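Local coordinates for protein myosin IE heavy chain (Dictyostelium discoideum, PDB 1LKX) that binds actin and hydrolyses ATP in an actin-activated cycle as the motor domain of a single-headed myosin of class I, and may move membranes relative to actin, at residues A[188-196]-A[227-235]; A[274-282]-A[294-305]. All coordinates share one frame; numbering follows the deposited sequence.

Interactions 1 and 2 follow each other along the chain and sit in the upper 50 kDa part of the myosin head, their centres about 18 Å apart. They meet where helix 227-231 of interaction 1 packs on the turn that follows helix 260-276 in interaction 2: Tyr228 OH lies 4.0 Å from Ile276 CG2, and Glu227 lies beside Gly277 and Asn278. Helix 342-372 backs both, touching Tyr228 in one and Ile276 and Phe281 in the other. Interaction 1 is the one closer to the nucleotide, with the Glu196 side chain about 9 Å from the vanadate and about 12 Å from ADP; interaction 2 lies away from these sites.

Interaction 1: A[188-196]-A[227-235]; sequences RVVGRTQGE and EYLKKSGCF
Tyr228 and Val190 lie side by side, with Val190 CA over one face of the tyrosine ring. With chi1 of Tyr228 at -70°, CG is beside its own backbone N and the ring runs along the neighbouring chain. CB is 3.5 Å from Val189 O, and CG remains near that oxygen. Further out, Val190 CA is 4.2 Å from the ring centroid, in a CH-pi contact. CE1 then reaches Val190 CB, and CZ meets Val190 CG1 at 3.8 Å; the branched valine can lay CG1 beside the ring while its CA stays over the face. At the tip, OH bonds to Asp350 of helix 342-372, so the buried hydroxyl has a polar partner. One turn later, Lys231 lays CD and CE against Val190 O and gives it a hydrogen bond from NZ (2.7 Å), with the donor somewhat tilted from the carbonyl plane. The aliphatic part of Arg192, CG and CD, runs past Ser232. The small Ser232 side chain donates from OG to Glu196 O (3.0 Å), from above the carbonyl plane. Gly195 N donates to Ser232 O at 2.8 Å. Gly195 suits the third place of the turn, where a CB would press on the carbonyl O of Gln194. The arrangement is a type II beta turn, Thr193 to Glu196, docked where a short helix gives way to loop, within the upper 50 kDa subdomain of the myosin head.

Interaction 2: A[274-282]-A[294-305]; sequences LHIGNITFA and VKVSDTKSLAAA
The His275 imidazole carries Ala304 CB over one face, 3.4 Å from the ring centroid and 17° off its normal, while NE2 bonds to Gly218 O beyond the contact. Alanine suits this place because a lone methyl lets the helix backbone come close to the ring. On the Phe281 ring, Lys295 O lies at the edge, near the ring plane, and Val296 CG2 approaches CE1 obliquely at 4.1 Å. Phe281 and Val296 form a non-hydrogen-bonded antiparallel pair, and Ala282 and Lys295 the hydrogen-bonded pair next to it, with Lys295 N to Ala282 O at 2.7 Å. A two-stranded antiparallel beta hairpin links helix 260-276 to helix 299-309, and the end of the first helix packs on the second through His275 and Ile276 against Ala304 and Ala305. At the open end of the hairpin, Thr280, just before the first strand, holds the chain that leaves the second by two bonds. Its O accepts from Ser297 N, and its OG1, set at chi1 55°, accepts from Asp298 N at 2.9 Å. Asp298 is the N-cap of helix 299-309; its short carboxylate can turn back on the helix start, where OD2 takes Ser301 N at 3.3 Å. Ile279 bridges the second strand and the second helix, CG2 against Val296 CG1 and CD1 against Leu302 CD2.

Interaction 1: A[188-196]-A[227-235]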
loop_
_atom_site.group_PDB
_atom_site.type_symbol
_atom_site.label_atom_id
_atom_site.label_comp_id
_atom_site.label_asym_id
_atom_site.label_seq_id
_atom_site.Cartn_x
_atom_site.Cartn_y
_atom_site.Cartn_z
ATOM N N ARG A 188 13.133 -3.313 9.044
ATOM C CA ARG A 188 14.045 -3.327 7.903
ATOM C C ARG A 188 15.291 -2.504 8.141
ATOM O O ARG A 188 16.291 -2.684 7.463
ATOM C CB ARG A 188 13.341 -2.809 6.653
ATOM C CG ARG A 188 14.265 -2.521 5.473
ATOM C CD ARG A 188 13.466 -2.321 4.191
ATOM N NE ARG A 188 12.641 -3.496 3.940
ATOM C CZ ARG A 188 13.096 -4.653 3.474
ATOM N NH1 ARG A 188 12.259 -5.656 3.308
ATOM N NH2 ARG A 188 14.369 -4.803 3.142
ATOM N N VAL A 189 15.241 -1.596 9.102
ATOM C CA VAL A 189 16.399 -0.768 9.386
ATOM C C VAL A 189 17.551 -1.510 10.050
ATOM O O VAL A 189 18.715 -1.301 9.716
ATOM C CB VAL A 189 16.041 0.399 10.298
ATOM C CG1 VAL A 189 17.272 1.255 10.521
ATOM C CG2 VAL A 189 14.943 1.215 9.685
ATOM N N VAL A 190 17.229 -2.373 10.997
ATOM C CA VAL A 190 18.251 -3.095 11.722
ATOM C C VAL A 190 18.620 -4.431 11.115
ATOM O O VAL A 190 19.734 -4.902 11.315
ATOM C CB VAL A 190 17.820 -3.315 13.198
ATOM C CG1 VAL A 190 17.529 -1.981 13.848
ATOM C CG2 VAL A 190 16.584 -4.220 13.272
ATOM N N GLY A 191 17.693 -5.037 10.380
ATOM C CA GLY A 191 17.962 -6.335 9.782
ATOM C C GLY A 191 17.059 -6.644 8.608
ATOM O O GLY A 191 15.889 -6.253 8.580
ATOM N N ARG A 192 17.597 -7.363 7.631
ATOM C CA ARG A 192 16.828 -7.704 6.442
ATOM C C ARG A 192 17.400 -8.934 5.737
ATOM O O ARG A 192 18.516 -9.356 6.036
ATOM C CB ARG A 192 16.840 -6.513 5.484
ATOM C CG ARG A 192 18.242 -6.077 5.116
ATOM C CD ARG A 192 18.240 -4.688 4.536
ATOM N NE ARG A 192 19.220 -3.821 5.180
ATOM C CZ ARG A 192 19.232 -3.542 6.477
ATOM N NH1 ARG A 192 18.327 -4.062 7.278
ATOM N NH2 ARG A 192 20.137 -2.725 6.977
ATOM N N THR A 193 16.631 -9.507 4.813
ATOM C CA THR A 193 17.078 -10.667 4.044
ATOM C C THR A 193 18.372 -10.313 3.315
ATOM O O THR A 193 18.474 -9.257 2.700
ATOM C CB THR A 193 16.053 -11.060 2.974
ATOM O OG1 THR A 193 14.821 -11.425 3.601
ATOM C CG2 THR A 193 16.558 -12.218 2.157
ATOM N N GLN A 194 19.358 -11.195 3.382
ATOM C CA GLN A 194 20.626 -10.959 2.721
ATOM C C GLN A 194 20.270 -10.742 1.266
ATOM O O GLN A 194 19.340 -11.366 0.753
ATOM C CB GLN A 194 21.542 -12.172 2.866
ATOM C CG GLN A 194 21.183 -13.099 4.032
ATOM C CD GLN A 194 19.857 -13.876 3.817
ATOM O OE1 GLN A 194 18.753 -13.329 3.981
ATOM N NE2 GLN A 194 19.974 -15.157 3.440
ATOM N N GLY A 195 21.000 -9.849 0.605
ATOM C CA GLY A 195 20.717 -9.557 -0.784
ATOM C C GLY A 195 19.838 -8.332 -0.868
ATOM O O GLY A 195 19.973 -7.520 -1.772
ATOM N N GLU A 196 18.921 -8.201 0.080
ATOM C CA GLU A 196 18.045 -7.050 0.102
ATOM C C GLU A 196 18.819 -5.827 0.578
ATOM O O GLU A 196 20.023 -5.892 0.826
ATOM C CB GLU A 196 16.816 -7.313 0.981
ATOM C CG GLU A 196 15.728 -8.124 0.257
ATOM C CD GLU A 196 14.422 -8.250 1.041
ATOM O OE1 GLU A 196 14.005 -7.242 1.657
ATOM O OE2 GLU A 196 13.807 -9.348 1.027
ATOM N N GLU A 227 27.325 -0.991 10.203
ATOM C CA GLU A 227 26.781 -2.288 10.574
ATOM C C GLU A 227 25.423 -2.603 9.946
ATOM O O GLU A 227 25.296 -3.529 9.141
ATOM C CB GLU A 227 26.675 -2.370 12.093
ATOM C CG GLU A 227 26.101 -3.675 12.596
ATOM C CD GLU A 227 26.717 -4.880 11.896
ATOM O OE1 GLU A 227 27.949 -4.858 11.660
ATOM O OE2 GLU A 227 25.970 -5.845 11.591
ATOM N N TYR A 228 24.411 -1.834 10.322
ATOM C CA TYR A 228 23.083 -2.044 9.794
ATOM C C TYR A 228 23.076 -2.215 8.278
ATOM O O TYR A 228 22.433 -3.128 7.763
ATOM C CB TYR A 228 22.162 -0.890 10.187
ATOM C CG TYR A 228 21.823 -0.838 11.659
ATOM C CD1 TYR A 228 21.749 -2.006 12.421
ATOM C CD2 TYR A 228 21.522 0.372 12.276
ATOM C CE1 TYR A 228 21.383 -1.962 13.765
ATOM C CE2 TYR A 228 21.155 0.429 13.607
ATOM C CZ TYR A 228 21.086 -0.740 14.350
ATOM O OH TYR A 228 20.724 -0.682 15.678
ATOM N N LEU A 229 23.792 -1.357 7.560
ATOM C CA LEU A 229 23.824 -1.457 6.105
ATOM C C LEU A 229 24.667 -2.620 5.582
ATOM O O LEU A 229 24.348 -3.231 4.566
ATOM C CB LEU A 229 24.339 -0.156 5.497
ATOM C CG LEU A 229 23.548 1.106 5.838
ATOM C CD1 LEU A 229 24.051 2.259 4.993
ATOM C CD2 LEU A 229 22.076 0.875 5.587
ATOM N N LYS A 230 25.744 -2.930 6.279
ATOM C CA LYS A 230 26.620 -4.005 5.855
ATOM C C LYS A 230 25.977 -5.390 5.919
ATOM O O LYS A 230 26.213 -6.212 5.052
ATOM C CB LYS A 230 27.882 -3.979 6.716
ATOM C CG LYS A 230 28.999 -4.883 6.238
ATOM C CD LYS A 230 30.116 -4.932 7.261
ATOM C CE LYS A 230 31.363 -5.562 6.670
ATOM N NZ LYS A 230 31.957 -4.720 5.575
ATOM N N LYS A 231 25.169 -5.642 6.945
ATOM C CA LYS A 231 24.523 -6.942 7.148
ATOM C C LYS A 231 23.993 -7.634 5.898
ATOM O O LYS A 231 24.475 -8.691 5.514
ATOM C CB LYS A 231 23.376 -6.811 8.158
ATOM C CG LYS A 231 23.755 -6.075 9.417
ATOM C CD LYS A 231 22.581 -5.915 10.364
ATOM C CE LYS A 231 22.224 -7.235 11.034
ATOM N NZ LYS A 231 21.082 -7.109 11.997
ATOM N N SER A 232 22.986 -7.044 5.269
ATOM C CA SER A 232 22.369 -7.634 4.085
ATOM C C SER A 232 23.316 -7.715 2.903
ATOM O O SER A 232 22.952 -8.198 1.832
ATOM C CB SER A 232 21.122 -6.837 3.689
ATOM O OG SER A 232 21.437 -5.483 3.412
ATOM N N GLY A 233 24.535 -7.238 3.104
ATOM C CA GLY A 233 25.523 -7.263 2.040
ATOM C C GLY A 233 24.988 -6.913 0.663
ATOM O O GLY A 233 24.880 -7.769 -0.210
ATOM N N CYS A 234 24.651 -5.644 0.473
ATOM C CA CYS A 234 24.131 -5.148 -0.797
ATOM C C CYS A 234 24.055 -3.640 -0.655
ATOM O O CYS A 234 23.332 -3.133 0.213
ATOM C CB CYS A 234 22.741 -5.709 -1.072
ATOM S SG CYS A 234 22.031 -5.093 -2.614
ATOM N N PHE A 235 24.792 -2.926 -1.503
ATOM C CA PHE A 235 24.830 -1.481 -1.395
ATOM C C PHE A 235 24.490 -0.722 -2.662
ATOM O O PHE A 235 24.335 0.500 -2.629
ATOM C CB PHE A 235 26.210 -1.048 -0.900
ATOM C CG PHE A 235 26.828 -2.007 0.077
ATOM C CD1 PHE A 235 27.356 -3.213 -0.361
ATOM C CD2 PHE A 235 26.824 -1.735 1.436
ATOM C CE1 PHE A 235 27.865 -4.138 0.539
ATOM C CE2 PHE A 235 27.331 -2.656 2.344
ATOM C CZ PHE A 235 27.851 -3.863 1.891
#

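Interaction 2: A[274-282]-A[294-305]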
loop_
_atom_site.group_PDB
_atom_site.type_symbol
_atom_site.label_atom_id
_atom_site.label_comp_id
_atom_site.label_asym_id
_atom_site.label_seq_id
_atom_site.Cartn_x
_atom_site.Cartn_y
_atom_site.Cartn_z
ATOM N N LEU A 274 22.601 5.415 12.075
ATOM C CA LEU A 274 23.742 4.740 11.480
ATOM C C LEU A 274 24.835 4.490 12.511
ATOM O O LEU A 274 25.456 3.426 12.518
ATOM C CB LEU A 274 24.306 5.558 10.326
ATOM C CG LEU A 274 23.502 5.556 9.038
ATOM C CD1 LEU A 274 24.315 6.221 7.938
ATOM C CD2 LEU A 274 23.177 4.134 8.668
ATOM N N HIS A 275 25.076 5.468 13.379
ATOM C CA HIS A 275 26.088 5.302 14.407
ATOM C C HIS A 275 25.611 4.291 15.437
ATOM O O HIS A 275 26.360 3.403 15.822
ATOM C CB HIS A 275 26.403 6.646 15.059
ATOM C CG HIS A 275 27.277 7.524 14.218
ATOM N ND1 HIS A 275 27.136 8.895 14.169
ATOM C CD2 HIS A 275 28.301 7.222 13.384
ATOM C CE1 HIS A 275 28.032 9.398 13.338
ATOM N NE2 HIS A 275 28.752 8.404 12.849
ATOM N N ILE A 276 24.359 4.407 15.864
ATOM C CA ILE A 276 23.815 3.475 16.844
ATOM C C ILE A 276 24.085 2.034 16.411
ATOM O O ILE A 276 24.400 1.168 17.223
ATOM C CB ILE A 276 22.288 3.656 17.006
ATOM C CG1 ILE A 276 21.980 5.027 17.608
ATOM C CG2 ILE A 276 21.721 2.558 17.886
ATOM C CD1 ILE A 276 20.491 5.329 17.741
ATOM N N GLY A 277 23.968 1.789 15.115
ATOM C CA GLY A 277 24.189 0.454 14.600
ATOM C C GLY A 277 25.595 -0.080 14.763
ATOM O O GLY A 277 25.830 -1.286 14.648
ATOM N N ASN A 278 26.539 0.811 15.035
ATOM C CA ASN A 278 27.915 0.387 15.192
ATOM C C ASN A 278 28.342 0.254 16.642
ATOM O O ASN A 278 29.510 0.008 16.934
ATOM C CB ASN A 278 28.837 1.345 14.446
ATOM C CG ASN A 278 28.678 1.243 12.946
ATOM O OD1 ASN A 278 29.402 1.883 12.183
ATOM N ND2 ASN A 278 27.723 0.431 12.512
ATOM N N ILE A 279 27.396 0.406 17.559
ATOM C CA ILE A 279 27.723 0.277 18.968
ATOM C C ILE A 279 27.854 -1.191 19.343
ATOM O O ILE A 279 26.911 -1.963 19.206
ATOM C CB ILE A 279 26.649 0.910 19.860
ATOM C CG1 ILE A 279 26.695 2.430 19.733
ATOM C CG2 ILE A 279 26.856 0.477 21.299
ATOM C CD1 ILE A 279 25.715 3.132 20.631
ATOM N N THR A 280 29.037 -1.569 19.805
ATOM C CA THR A 280 29.292 -2.937 20.215
ATOM C C THR A 280 29.279 -3.005 21.741
ATOM O O THR A 280 29.425 -1.990 22.413
ATOM C CB THR A 280 30.653 -3.431 19.676
ATOM O OG1 THR A 280 31.689 -2.529 20.078
ATOM C CG2 THR A 280 30.625 -3.508 18.164
ATOM N N PHE A 281 29.100 -4.202 22.283
ATOM C CA PHE A 281 29.057 -4.375 23.726
ATOM C C PHE A 281 30.093 -5.368 24.243
ATOM O O PHE A 281 30.398 -6.371 23.597
ATOM C CB PHE A 281 27.660 -4.815 24.144
ATOM C CG PHE A 281 26.602 -3.798 23.856
ATOM C CD1 PHE A 281 26.571 -2.598 24.546
ATOM C CD2 PHE A 281 25.628 -4.043 22.901
ATOM C CE1 PHE A 281 25.582 -1.655 24.292
ATOM C CE2 PHE A 281 24.636 -3.106 22.641
ATOM C CZ PHE A 281 24.614 -1.910 23.338
ATOM N N ALA A 282 30.628 -5.074 25.422
ATOM C CA ALA A 282 31.637 -5.919 26.035
ATOM C C ALA A 282 31.237 -6.372 27.430
ATOM O O ALA A 282 30.447 -5.714 28.115
ATOM C CB ALA A 282 32.962 -5.178 26.094
ATOM N N VAL A 294 27.510 -5.254 31.456
ATOM C CA VAL A 294 27.966 -5.161 30.075
ATOM C C VAL A 294 28.271 -3.707 29.772
ATOM O O VAL A 294 27.599 -2.816 30.280
ATOM C CB VAL A 294 26.891 -5.645 29.092
ATOM C CG1 VAL A 294 27.394 -5.500 27.677
ATOM C CG2 VAL A 294 26.536 -7.082 29.382
ATOM N N LYS A 295 29.284 -3.460 28.955
ATOM C CA LYS A 295 29.628 -2.088 28.623
ATOM C C LYS A 295 29.900 -1.894 27.136
ATOM O O LYS A 295 30.169 -2.849 26.414
ATOM C CB LYS A 295 30.836 -1.633 29.450
ATOM C CG LYS A 295 31.283 -0.192 29.179
ATOM C CD LYS A 295 30.107 0.802 29.107
ATOM C CE LYS A 295 29.301 0.861 30.404
ATOM N NZ LYS A 295 28.142 1.803 30.306
ATOM N N VAL A 296 29.820 -0.646 26.688
ATOM C CA VAL A 296 30.051 -0.301 25.294
ATOM C C VAL A 296 31.525 -0.409 24.923
ATOM O O VAL A 296 32.391 0.059 25.654
ATOM C CB VAL A 296 29.589 1.131 25.010
ATOM C CG1 VAL A 296 29.735 1.437 23.529
ATOM C CG2 VAL A 296 28.153 1.308 25.471
ATOM N N SER A 297 31.798 -1.025 23.777
ATOM C CA SER A 297 33.166 -1.191 23.296
ATOM C C SER A 297 33.502 -0.069 22.328
ATOM O O SER A 297 34.330 0.794 22.623
ATOM C CB SER A 297 33.326 -2.529 22.578
ATOM O OG SER A 297 32.917 -3.601 23.399
ATOM N N ASP A 298 32.854 -0.095 21.167
ATOM C CA ASP A 298 33.059 0.916 20.136
ATOM C C ASP A 298 32.518 2.242 20.641
ATOM O O ASP A 298 31.569 2.797 20.092
ATOM C CB ASP A 298 32.336 0.507 18.852
ATOM C CG ASP A 298 32.571 1.483 17.710
ATOM O OD1 ASP A 298 32.185 1.164 16.562
ATOM O OD2 ASP A 298 33.136 2.568 17.963
ATOM N N THR A 299 33.150 2.737 21.696
ATOM C CA THR A 299 32.761 3.976 22.339
ATOM C C THR A 299 32.647 5.180 21.413
ATOM O O THR A 299 31.699 5.959 21.518
ATOM C CB THR A 299 33.737 4.313 23.471
ATOM O OG1 THR A 299 35.060 4.436 22.938
ATOM C CG2 THR A 299 33.726 3.215 24.515
ATOM N N LYS A 300 33.600 5.341 20.505
ATOM C CA LYS A 300 33.555 6.483 19.602
ATOM C C LYS A 300 32.221 6.559 18.844
ATOM O O LYS A 300 31.712 7.650 18.578
ATOM C CB LYS A 300 34.748 6.443 18.634
ATOM C CG LYS A 300 34.708 5.354 17.576
ATOM C CD LYS A 300 34.001 5.830 16.315
ATOM C CE LYS A 300 34.075 4.791 15.211
ATOM N NZ LYS A 300 33.520 5.329 13.952
ATOM N N SER A 301 31.648 5.408 18.502
ATOM C CA SER A 301 30.369 5.403 17.807
ATOM C C SER A 301 29.282 5.875 18.761
ATOM O O SER A 301 28.425 6.672 18.384
ATOM C CB SER A 301 30.032 4.006 17.290
ATOM O OG SER A 301 30.698 3.745 16.066
ATOM N N LEU A 302 29.327 5.381 19.999
ATOM C CA LEU A 302 28.356 5.756 21.030
ATOM C C LEU A 302 28.449 7.254 21.289
ATOM O O LEU A 302 27.483 7.886 21.700
ATOM C CB LEU A 302 28.636 4.975 22.319
ATOM C CG LEU A 302 27.814 5.174 23.604
ATOM C CD1 LEU A 302 28.251 6.436 24.309
ATOM C CD2 LEU A 302 26.336 5.219 23.294
ATOM N N ALA A 303 29.626 7.814 21.037
ATOM C CA ALA A 303 29.858 9.237 21.222
ATOM C C ALA A 303 29.254 10.005 20.058
ATOM O O ALA A 303 28.634 11.048 20.244
ATOM C CB ALA A 303 31.345 9.510 21.304
ATOM N N ALA A 304 29.446 9.474 18.856
ATOM C CA ALA A 304 28.927 10.086 17.643
ATOM C C ALA A 304 27.398 10.065 17.646
ATOM O O ALA A 304 26.748 11.037 17.249
ATOM C CB ALA A 304 29.465 9.342 16.429
ATOM N N ALA A 305 26.830 8.951 18.100
ATOM C CA ALA A 305 25.382 8.783 18.164
ATOM C C ALA A 305 24.747 9.808 19.100
ATOM O O ALA A 305 23.771 10.464 18.739
ATOM C CB ALA A 305 25.051 7.377 18.630
#